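Local coordinates for protein amine Dehydrogenase (Pseudomonas putida, PDB 1JMX) that forms the beta-propeller subunit of a three-chain amine dehydrogenase, which probably oxidises primary amines and passes the electrons on through heme c, at residues 270-278 against 289-300; 301-309 against 318-326. All coordinates share one frame; numbering follows the deposited sequence.

Contact 1: residues 270-278 against 289-300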
loop_
_atom_site.group_PDB
_atom_site.type_symbol
_atom_site.label_atom_id
_atom_site.label_comp_id
_atom_site.label_asym_id
_atom_site.label_seq_id
_atom_site.Cartn_x
_atom_site.Cartn_y
_atom_site.Cartn_z
ATOM N N ILE B 270 24.947 -15.464 17.803
ATOM C CA ILE B 270 23.921 -15.482 16.774
ATOM C C ILE B 270 24.024 -14.179 15.969
ATOM O O ILE B 270 24.204 -13.094 16.533
ATOM C CB ILE B 270 22.500 -15.655 17.372
ATOM C CG1 ILE B 270 21.483 -15.871 16.241
ATOM C CG2 ILE B 270 22.131 -14.452 18.233
ATOM C CD1 ILE B 270 20.107 -16.193 16.712
ATOM N N TYR B 271 23.984 -14.317 14.647
ATOM C CA TYR B 271 24.083 -13.187 13.734
ATOM C C TYR B 271 22.774 -12.945 12.990
ATOM O O TYR B 271 22.308 -13.823 12.273
ATOM C CB TYR B 271 25.179 -13.445 12.704
ATOM C CG TYR B 271 26.566 -13.634 13.266
ATOM C CD1 TYR B 271 27.604 -12.786 12.889
ATOM C CD2 TYR B 271 26.856 -14.682 14.137
ATOM C CE1 TYR B 271 28.901 -12.977 13.361
ATOM C CE2 TYR B 271 28.146 -14.881 14.615
ATOM C CZ TYR B 271 29.166 -14.027 14.222
ATOM O OH TYR B 271 30.453 -14.224 14.677
ATOM N N GLY B 272 22.201 -11.755 13.150
ATOM C CA GLY B 272 20.964 -11.404 12.467
ATOM C C GLY B 272 21.232 -10.335 11.422
ATOM O O GLY B 272 22.216 -9.612 11.537
ATOM N N VAL B 273 20.356 -10.201 10.425
ATOM C CA VAL B 273 20.570 -9.210 9.369
ATOM C C VAL B 273 19.309 -8.643 8.701
ATOM O O VAL B 273 18.268 -9.290 8.660
ATOM C CB VAL B 273 21.503 -9.792 8.245
ATOM C CG1 VAL B 273 20.768 -10.847 7.430
ATOM C CG2 VAL B 273 22.035 -8.684 7.334
ATOM N N LEU B 274 19.435 -7.406 8.224
ATOM C CA LEU B 274 18.408 -6.676 7.480
ATOM C C LEU B 274 19.084 -5.390 7.014
ATOM O O LEU B 274 19.692 -5.373 5.951
ATOM C CB LEU B 274 17.145 -6.396 8.306
ATOM C CG LEU B 274 15.831 -6.094 7.549
ATOM C CD1 LEU B 274 15.677 -4.634 7.214
ATOM C CD2 LEU B 274 15.737 -6.928 6.286
ATOM N N ASN B 275 19.026 -4.333 7.825
ATOM C CA ASN B 275 19.668 -3.062 7.479
ATOM C C ASN B 275 21.065 -2.986 8.089
ATOM O O ASN B 275 21.945 -2.313 7.561
ATOM C CB ASN B 275 18.797 -1.875 7.885
ATOM C CG ASN B 275 17.615 -1.682 6.946
ATOM O OD1 ASN B 275 17.620 -2.176 5.819
ATOM N ND2 ASN B 275 16.599 -0.956 7.405
ATOM N N ARG B 276 21.254 -3.695 9.198
ATOM C CA ARG B 276 22.547 -3.797 9.868
ATOM C C ARG B 276 22.793 -5.281 10.112
ATOM O O ARG B 276 21.853 -6.073 10.150
ATOM C CB ARG B 276 22.545 -3.093 11.231
ATOM C CG ARG B 276 22.691 -1.586 11.192
ATOM C CD ARG B 276 23.283 -1.069 12.499
ATOM N NE ARG B 276 22.635 -1.665 13.666
ATOM C CZ ARG B 276 23.002 -1.448 14.927
ATOM N NH1 ARG B 276 24.017 -0.638 15.199
ATOM N NH2 ARG B 276 22.380 -2.071 15.917
ATOM N N LEU B 277 24.056 -5.659 10.249
ATOM C CA LEU B 277 24.405 -7.040 10.544
ATOM C C LEU B 277 24.767 -6.987 12.027
ATOM O O LEU B 277 25.712 -6.303 12.402
ATOM C CB LEU B 277 25.625 -7.472 9.723
ATOM C CG LEU B 277 25.868 -8.953 9.372
ATOM C CD1 LEU B 277 27.328 -9.129 8.975
ATOM C CD2 LEU B 277 25.544 -9.882 10.522
ATOM N N ALA B 278 24.001 -7.658 12.877
ATOM C CA ALA B 278 24.287 -7.637 14.306
ATOM C C ALA B 278 24.815 -8.968 14.824
ATOM O O ALA B 278 24.395 -10.035 14.382
ATOM C CB ALA B 278 23.068 -7.209 15.089
ATOM N N LYS B 289 28.447 -6.638 18.701
ATOM C CA LYS B 289 28.861 -5.759 17.605
ATOM C C LYS B 289 27.881 -5.713 16.436
ATOM O O LYS B 289 27.226 -6.695 16.118
ATOM C CB LYS B 289 30.239 -6.173 17.088
ATOM C CG LYS B 289 30.880 -5.183 16.139
ATOM C CD LYS B 289 32.328 -5.572 15.906
ATOM C CE LYS B 289 33.054 -4.587 15.006
ATOM N NZ LYS B 289 34.471 -5.018 14.806
ATOM N N ALA B 290 27.818 -4.559 15.780
ATOM C CA ALA B 290 26.944 -4.358 14.636
ATOM C C ALA B 290 27.758 -3.703 13.526
ATOM O O ALA B 290 28.700 -2.955 13.789
ATOM C CB ALA B 290 25.761 -3.483 15.022
ATOM N N ALA B 291 27.446 -4.052 12.287
ATOM C CA ALA B 291 28.142 -3.490 11.142
ATOM C C ALA B 291 27.132 -2.889 10.171
ATOM O O ALA B 291 26.023 -3.418 10.009
ATOM C CB ALA B 291 28.973 -4.565 10.445
ATOM N N ASN B 292 27.499 -1.755 9.571
ATOM C CA ASN B 292 26.642 -1.092 8.587
ATOM C C ASN B 292 26.834 -1.759 7.233
ATOM O O ASN B 292 27.944 -2.155 6.879
ATOM C CB ASN B 292 26.962 0.401 8.494
ATOM C CG ASN B 292 26.633 1.139 9.769
ATOM O OD1 ASN B 292 25.660 0.814 10.462
ATOM N ND2 ASN B 292 27.453 2.124 10.104
ATOM N N LEU B 293 25.744 -1.888 6.487
ATOM C CA LEU B 293 25.765 -2.535 5.179
ATOM C C LEU B 293 25.700 -1.546 4.023
ATOM O O LEU B 293 25.323 -0.391 4.197
ATOM C CB LEU B 293 24.589 -3.509 5.084
ATOM C CG LEU B 293 24.445 -4.494 6.243
ATOM C CD1 LEU B 293 23.133 -5.217 6.161
ATOM C CD2 LEU B 293 25.596 -5.472 6.217
ATOM N N ASP B 294 26.073 -2.018 2.836
ATOM C CA ASP B 294 26.039 -1.195 1.630
ATOM C C ASP B 294 24.588 -1.000 1.194
ATOM O O ASP B 294 24.274 -0.076 0.449
ATOM C CB ASP B 294 26.839 -1.859 0.509
ATOM C CG ASP B 294 28.346 -1.853 0.766
ATOM O OD1 ASP B 294 28.805 -1.450 1.862
ATOM O OD2 ASP B 294 29.084 -2.266 -0.151
ATOM N N HIS B 295 23.724 -1.909 1.641
ATOM C CA HIS B 295 22.292 -1.877 1.362
ATOM C C HIS B 295 21.631 -2.992 2.166
ATOM O O HIS B 295 22.312 -3.749 2.862
ATOM C CB HIS B 295 21.991 -2.011 -0.146
ATOM C CG HIS B 295 22.503 -3.275 -0.771
ATOM N ND1 HIS B 295 21.841 -4.480 -0.667
ATOM C CD2 HIS B 295 23.596 -3.515 -1.533
ATOM C CE1 HIS B 295 22.500 -5.405 -1.338
ATOM N NE2 HIS B 295 23.570 -4.846 -1.872
ATOM N N THR B 296 20.305 -3.065 2.109
ATOM C CA THR B 296 19.575 -4.096 2.834
ATOM C C THR B 296 19.907 -5.475 2.288
ATOM O O THR B 296 20.065 -5.651 1.081
ATOM C CB THR B 296 18.051 -3.884 2.729
ATOM O OG1 THR B 296 17.714 -2.630 3.311
ATOM C CG2 THR B 296 17.288 -4.965 3.463
ATOM N N TYR B 297 20.096 -6.422 3.199
ATOM C CA TYR B 297 20.357 -7.814 2.852
ATOM C C TYR B 297 19.324 -8.616 3.642
ATOM O O TYR B 297 18.951 -8.226 4.748
ATOM C CB TYR B 297 21.777 -8.236 3.241
ATOM C CG TYR B 297 22.866 -7.725 2.321
ATOM C CD1 TYR B 297 23.588 -6.575 2.638
ATOM C CD2 TYR B 297 23.190 -8.401 1.142
ATOM C CE1 TYR B 297 24.601 -6.106 1.809
ATOM C CE2 TYR B 297 24.205 -7.944 0.306
ATOM C CZ TYR B 297 24.904 -6.791 0.644
ATOM O OH TYR B 297 25.882 -6.301 -0.195
ATOM N N TYR B 298 18.827 -9.703 3.064
ATOM C CA TYR B 298 17.811 -10.519 3.729
ATOM C C TYR B 298 18.313 -11.739 4.483
ATOM O O TYR B 298 17.936 -11.984 5.628
ATOM C CB TYR B 298 16.830 -11.093 2.709
ATOM C CG TYR B 298 15.867 -10.153 2.037
ATOM C CD1 TYR B 298 15.439 -8.971 2.647
ATOM C CD2 TYR B 298 15.311 -10.497 0.804
ATOM C CE1 TYR B 298 14.467 -8.160 2.037
ATOM C CE2 TYR B 298 14.357 -9.709 0.199
ATOM C CZ TYR B 298 13.932 -8.547 0.810
ATOM O OH TYR B 298 12.964 -7.798 0.186
ATOM N N CYS B 299 19.142 -12.514 3.795
ATOM C CA CYS B 299 19.597 -13.795 4.295
ATOM C C CYS B 299 21.072 -14.047 4.603
ATOM O O CYS B 299 21.937 -13.866 3.749
ATOM C CB CYS B 299 19.098 -14.840 3.298
ATOM S SG CYS B 299 19.065 -16.511 3.873
ATOM N N VAL B 300 21.334 -14.536 5.814
ATOM C CA VAL B 300 22.692 -14.876 6.224
ATOM C C VAL B 300 22.987 -16.320 5.827
ATOM O O VAL B 300 22.074 -17.135 5.680
ATOM C CB VAL B 300 22.934 -14.751 7.769
ATOM C CG1 VAL B 300 22.995 -13.299 8.195
ATOM C CG2 VAL B 300 21.877 -15.499 8.557
HETATM O O HOH W 1 23.670 -0.147 7.534
#

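Contact 2: residues 301-309 against 318-326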
loop_
_atom_site.group_PDB
_atom_site.type_symbol
_atom_site.label_atom_id
_atom_site.label_comp_id
_atom_site.label_asym_id
_atom_site.label_seq_id
_atom_site.Cartn_x
_atom_site.Cartn_y
_atom_site.Cartn_z
ATOM N N ALA B 301 24.266 -16.611 5.624
ATOM C CA ALA B 301 24.734 -17.952 5.289
ATOM C C ALA B 301 26.158 -18.093 5.828
ATOM O O ALA B 301 26.983 -17.213 5.646
ATOM C CB ALA B 301 24.703 -18.185 3.778
ATOM N N PHE B 302 26.397 -19.160 6.577
ATOM C CA PHE B 302 27.711 -19.457 7.142
ATOM C C PHE B 302 28.333 -20.619 6.369
ATOM O O PHE B 302 27.624 -21.541 5.956
ATOM C CB PHE B 302 27.564 -19.920 8.597
ATOM C CG PHE B 302 27.732 -18.835 9.619
ATOM C CD1 PHE B 302 26.657 -18.434 10.407
ATOM C CD2 PHE B 302 28.980 -18.258 9.843
ATOM C CE1 PHE B 302 26.822 -17.486 11.405
ATOM C CE2 PHE B 302 29.154 -17.308 10.837
ATOM C CZ PHE B 302 28.071 -16.924 11.622
ATOM N N ASP B 303 29.643 -20.577 6.143
ATOM C CA ASP B 303 30.271 -21.712 5.492
ATOM C C ASP B 303 30.420 -22.795 6.581
ATOM O O ASP B 303 30.071 -22.556 7.742
ATOM C CB ASP B 303 31.594 -21.346 4.784
ATOM C CG ASP B 303 32.705 -20.896 5.729
ATOM O OD1 ASP B 303 33.803 -20.612 5.215
ATOM O OD2 ASP B 303 32.516 -20.823 6.956
ATOM N N LYS B 304 30.942 -23.963 6.216
ATOM C CA LYS B 304 31.074 -25.084 7.147
ATOM C C LYS B 304 31.788 -24.799 8.460
ATOM O O LYS B 304 31.280 -25.144 9.528
ATOM C CB LYS B 304 31.714 -26.285 6.452
ATOM C CG LYS B 304 30.829 -27.526 6.421
ATOM C CD LYS B 304 29.516 -27.285 5.661
ATOM C CE LYS B 304 28.658 -28.544 5.626
ATOM N NZ LYS B 304 27.397 -28.314 4.891
ATOM N N LYS B 305 32.952 -24.165 8.380
ATOM C CA LYS B 305 33.728 -23.846 9.576
ATOM C C LYS B 305 33.268 -22.590 10.305
ATOM O O LYS B 305 33.510 -22.446 11.501
ATOM C CB LYS B 305 35.220 -23.743 9.246
ATOM C CG LYS B 305 35.900 -25.092 9.000
ATOM C CD LYS B 305 37.371 -24.910 8.625
ATOM C CE LYS B 305 38.150 -24.153 9.716
ATOM N NZ LYS B 305 39.547 -23.793 9.292
ATOM N N GLY B 306 32.554 -21.714 9.603
ATOM C CA GLY B 306 32.098 -20.486 10.226
ATOM C C GLY B 306 33.155 -19.393 10.148
ATOM O O GLY B 306 33.183 -18.501 10.998
ATOM N N ASP B 307 34.050 -19.503 9.159
ATOM C CA ASP B 307 35.118 -18.527 8.915
ATOM C C ASP B 307 34.601 -17.383 8.031
ATOM O O ASP B 307 35.247 -16.335 7.919
ATOM C CB ASP B 307 36.290 -19.169 8.166
ATOM C CG ASP B 307 36.884 -20.355 8.884
ATOM O OD1 ASP B 307 36.974 -20.347 10.135
ATOM O OD2 ASP B 307 37.297 -21.298 8.172
ATOM N N LYS B 308 33.514 -17.640 7.306
ATOM C CA LYS B 308 32.911 -16.635 6.439
ATOM C C LYS B 308 31.434 -16.539 6.710
ATOM O O LYS B 308 30.804 -17.509 7.125
ATOM C CB LYS B 308 33.084 -16.983 4.970
ATOM C CG LYS B 308 34.483 -16.925 4.465
ATOM C CD LYS B 308 34.463 -17.310 3.016
ATOM C CE LYS B 308 35.844 -17.455 2.479
ATOM N NZ LYS B 308 35.775 -18.111 1.168
ATOM N N LEU B 309 30.895 -15.354 6.452
ATOM C CA LEU B 309 29.487 -15.062 6.634
ATOM C C LEU B 309 29.069 -14.384 5.344
ATOM O O LEU B 309 29.578 -13.318 4.998
ATOM C CB LEU B 309 29.289 -14.090 7.801
ATOM C CG LEU B 309 28.000 -14.108 8.633
ATOM C CD1 LEU B 309 27.948 -12.855 9.491
ATOM C CD2 LEU B 309 26.777 -14.189 7.762
ATOM N N LEU B 318 26.626 -10.832 -3.344
ATOM C CA LEU B 318 26.821 -11.481 -2.054
ATOM C C LEU B 318 27.890 -10.681 -1.318
ATOM O O LEU B 318 28.923 -10.344 -1.891
ATOM C CB LEU B 318 27.367 -12.910 -2.200
ATOM C CG LEU B 318 26.629 -14.100 -2.815
ATOM C CD1 LEU B 318 25.279 -14.287 -2.161
ATOM C CD2 LEU B 318 26.504 -13.893 -4.293
ATOM N N ALA B 319 27.629 -10.338 -0.067
ATOM C CA ALA B 319 28.630 -9.635 0.713
ATOM C C ALA B 319 29.324 -10.741 1.500
ATOM O O ALA B 319 28.666 -11.663 1.979
ATOM C CB ALA B 319 27.980 -8.629 1.660
ATOM N N VAL B 320 30.651 -10.717 1.547
ATOM C CA VAL B 320 31.391 -11.726 2.298
ATOM C C VAL B 320 31.981 -11.014 3.501
ATOM O O VAL B 320 32.691 -10.027 3.355
ATOM C CB VAL B 320 32.527 -12.380 1.478
ATOM C CG1 VAL B 320 33.171 -13.495 2.289
ATOM C CG2 VAL B 320 31.989 -12.935 0.173
ATOM N N PHE B 321 31.653 -11.513 4.686
ATOM C CA PHE B 321 32.115 -10.942 5.936
ATOM C C PHE B 321 32.999 -11.871 6.743
ATOM O O PHE B 321 32.928 -13.096 6.622
ATOM C CB PHE B 321 30.923 -10.577 6.823
ATOM C CG PHE B 321 30.365 -9.218 6.566
ATOM C CD1 PHE B 321 29.656 -8.947 5.403
ATOM C CD2 PHE B 321 30.538 -8.199 7.504
ATOM C CE1 PHE B 321 29.125 -7.679 5.176
ATOM C CE2 PHE B 321 30.008 -6.924 7.284
ATOM C CZ PHE B 321 29.303 -6.666 6.121
ATOM N N ASN B 322 33.859 -11.260 7.550
ATOM C CA ASN B 322 34.711 -11.993 8.467
ATOM C C ASN B 322 33.809 -11.918 9.680
ATOM O O ASN B 322 33.482 -10.821 10.131
ATOM C CB ASN B 322 36.004 -11.230 8.741
ATOM C CG ASN B 322 36.886 -11.929 9.755
ATOM O OD1 ASN B 322 36.498 -12.126 10.903
ATOM N ND2 ASN B 322 38.078 -12.311 9.330
ATOM N N PRO B 323 33.347 -13.066 10.195
ATOM C CA PRO B 323 32.464 -13.038 11.363
ATOM C C PRO B 323 33.092 -12.539 12.672
ATOM O O PRO B 323 32.386 -12.035 13.545
ATOM C CB PRO B 323 31.979 -14.484 11.454
ATOM C CG PRO B 323 33.135 -15.250 10.943
ATOM C CD PRO B 323 33.585 -14.448 9.749
ATOM N N ASP B 324 34.412 -12.663 12.798
ATOM C CA ASP B 324 35.109 -12.221 14.009
ATOM C C ASP B 324 35.210 -10.703 14.068
ATOM O O ASP B 324 34.790 -10.085 15.044
ATOM C CB ASP B 324 36.515 -12.825 14.085
ATOM C CG ASP B 324 36.502 -14.340 14.040
ATOM O OD1 ASP B 324 35.729 -14.956 14.811
ATOM O OD2 ASP B 324 37.256 -14.910 13.220
ATOM N N THR B 325 35.756 -10.110 13.015
ATOM C CA THR B 325 35.906 -8.669 12.957
ATOM C C THR B 325 34.615 -7.969 12.547
ATOM O O THR B 325 34.464 -6.780 12.784
ATOM C CB THR B 325 37.046 -8.269 11.991
ATOM O OG1 THR B 325 36.739 -8.719 10.666
ATOM C CG2 THR B 325 38.364 -8.903 12.429
ATOM N N LEU B 326 33.675 -8.724 11.974
ATOM C CA LEU B 326 32.389 -8.197 11.483
ATOM C C LEU B 326 32.575 -7.158 10.368
ATOM O O LEU B 326 31.864 -6.148 10.305
ATOM C CB LEU B 326 31.519 -7.617 12.616
ATOM C CG LEU B 326 30.206 -8.352 12.953
ATOM C CD1 LEU B 326 29.156 -7.363 13.442
ATOM C CD2 LEU B 326 29.679 -9.085 11.739
#

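Contact 1: residues 270-278 against 289-300
The guanidinium of Arg276 lies flat on the methyl of Ala290, whose CB stands 3.3 Å from its plane, over the centre. A bend at chi3 (-46°) turns the end of the chain toward Ala290 on the neighbouring strand, its CD passing OD1 of Asn292, while NH2 goes on to a salt bridge with Glu255. With a leucine here, Glu255 would probably be left without its charged mate and the Ala290 methyl without its flat cover. Of the other flat groups, the Tyr298 ring receives Leu274 CD2 at its edge, and the His295 and Tyr297 rings each have a carbon of the other over one face, offset toward the rim.

Leu277 and Ala291 form an antiparallel hydrogen-bonded pair, with Ala278 beside Ala290 in the non-hydrogen-bonded pair next to it: Leu277 N gives to Ala291 O at 3.0 Å, and Ala291 N returns the bond to Leu277 O at 2.8 Å. Beyond them, 293-298 leaves this propeller blade for the next. Leu293 CD1 tucks under the turn, 3.8 Å from Val273 CG2, and a water joins Leu293 N to Asn275 O. Tyr297 N reaches Leu274 O at 3.0 Å, with 167° at the hydrogen. Thr296 OG1 donates to Asn275 OD1 over 2.6 Å, nearly along the C=O axis. Further in, Val273 CG1 presses on Val300 CG1 at 3.4 Å, tighter than usual.

Asn275 ND2 and Thr296 OG1 also bond to the backbone of a neighbouring protein chain, so this short hydrogen bond probably holds in place two polar groups that both reach the subunit interface.

Contact 2: residues 301-309 against 318-326
Leu309 and Phe321 face each other as an antiparallel hydrogen-bonded pair. Phe321 N gives to Leu309 O at 2.8 Å, and Leu309 N to Phe321 O at 3.0 Å; the second bond is the more bent, 146° at its hydrogen. Their CB atoms sit 4.0 Å apart on the same face of the sheet.

The pairing stops at Pro323, which has no N-H to give. Its ring lies instead against the turn before Leu309, with CD 3.1 Å from Asp307 O and CG close to Gly306 O. Pro323 CB comes in at the edge of the Phe302 ring, while Leu309 CG sits over one face of that ring, toward its rim.

Each turn gathers its amides on one side-chain oxygen, an Asx motif in both cases. Asp303 OD2 accepts from Gly306 N at 2.8 Å, almost head-on to the oxygen, and from Asp307 N on its syn lone pair; Lys308 N adds a weak third bond. Asn322 OD1 takes Thr325 N at 3.0 Å from above its amide plane, and Asp324 N more weakly. Lys308, extended beyond CG, rests its CD on Val320 CG1 at 4.1 Å and carries its ammonium to a salt bridge with Asp31.

No helix adjoins this all-beta site. Strand 309-312 runs between 299-302 and 317-322, strand 327-333 closes the outer side of the blade, and Leu277 of strand 276-281 in the preceding blade packs on Leu309, Phe321 and Leu326.

Following the chain from the N terminus, contact 1 comes first: it closes the hairpin of strands 276-281 and 286-292, then carries the chain across to strand 299-302, the first strand of the next sheet. Contact 2 opens where contact 1 ends and closes the loop through strands 309-312 and 317-322. The two are therefore in series, neither nested nor crossed, with centres about 12 Å apart. They also touch directly: Lys289 NZ probably bonds to Thr325 O at 2.7 Å, and Tyr271 OH to Pro323 O at 3.1 Å, while Ala291 CB packs on Leu326 O. Together they join two successive blades of the propeller.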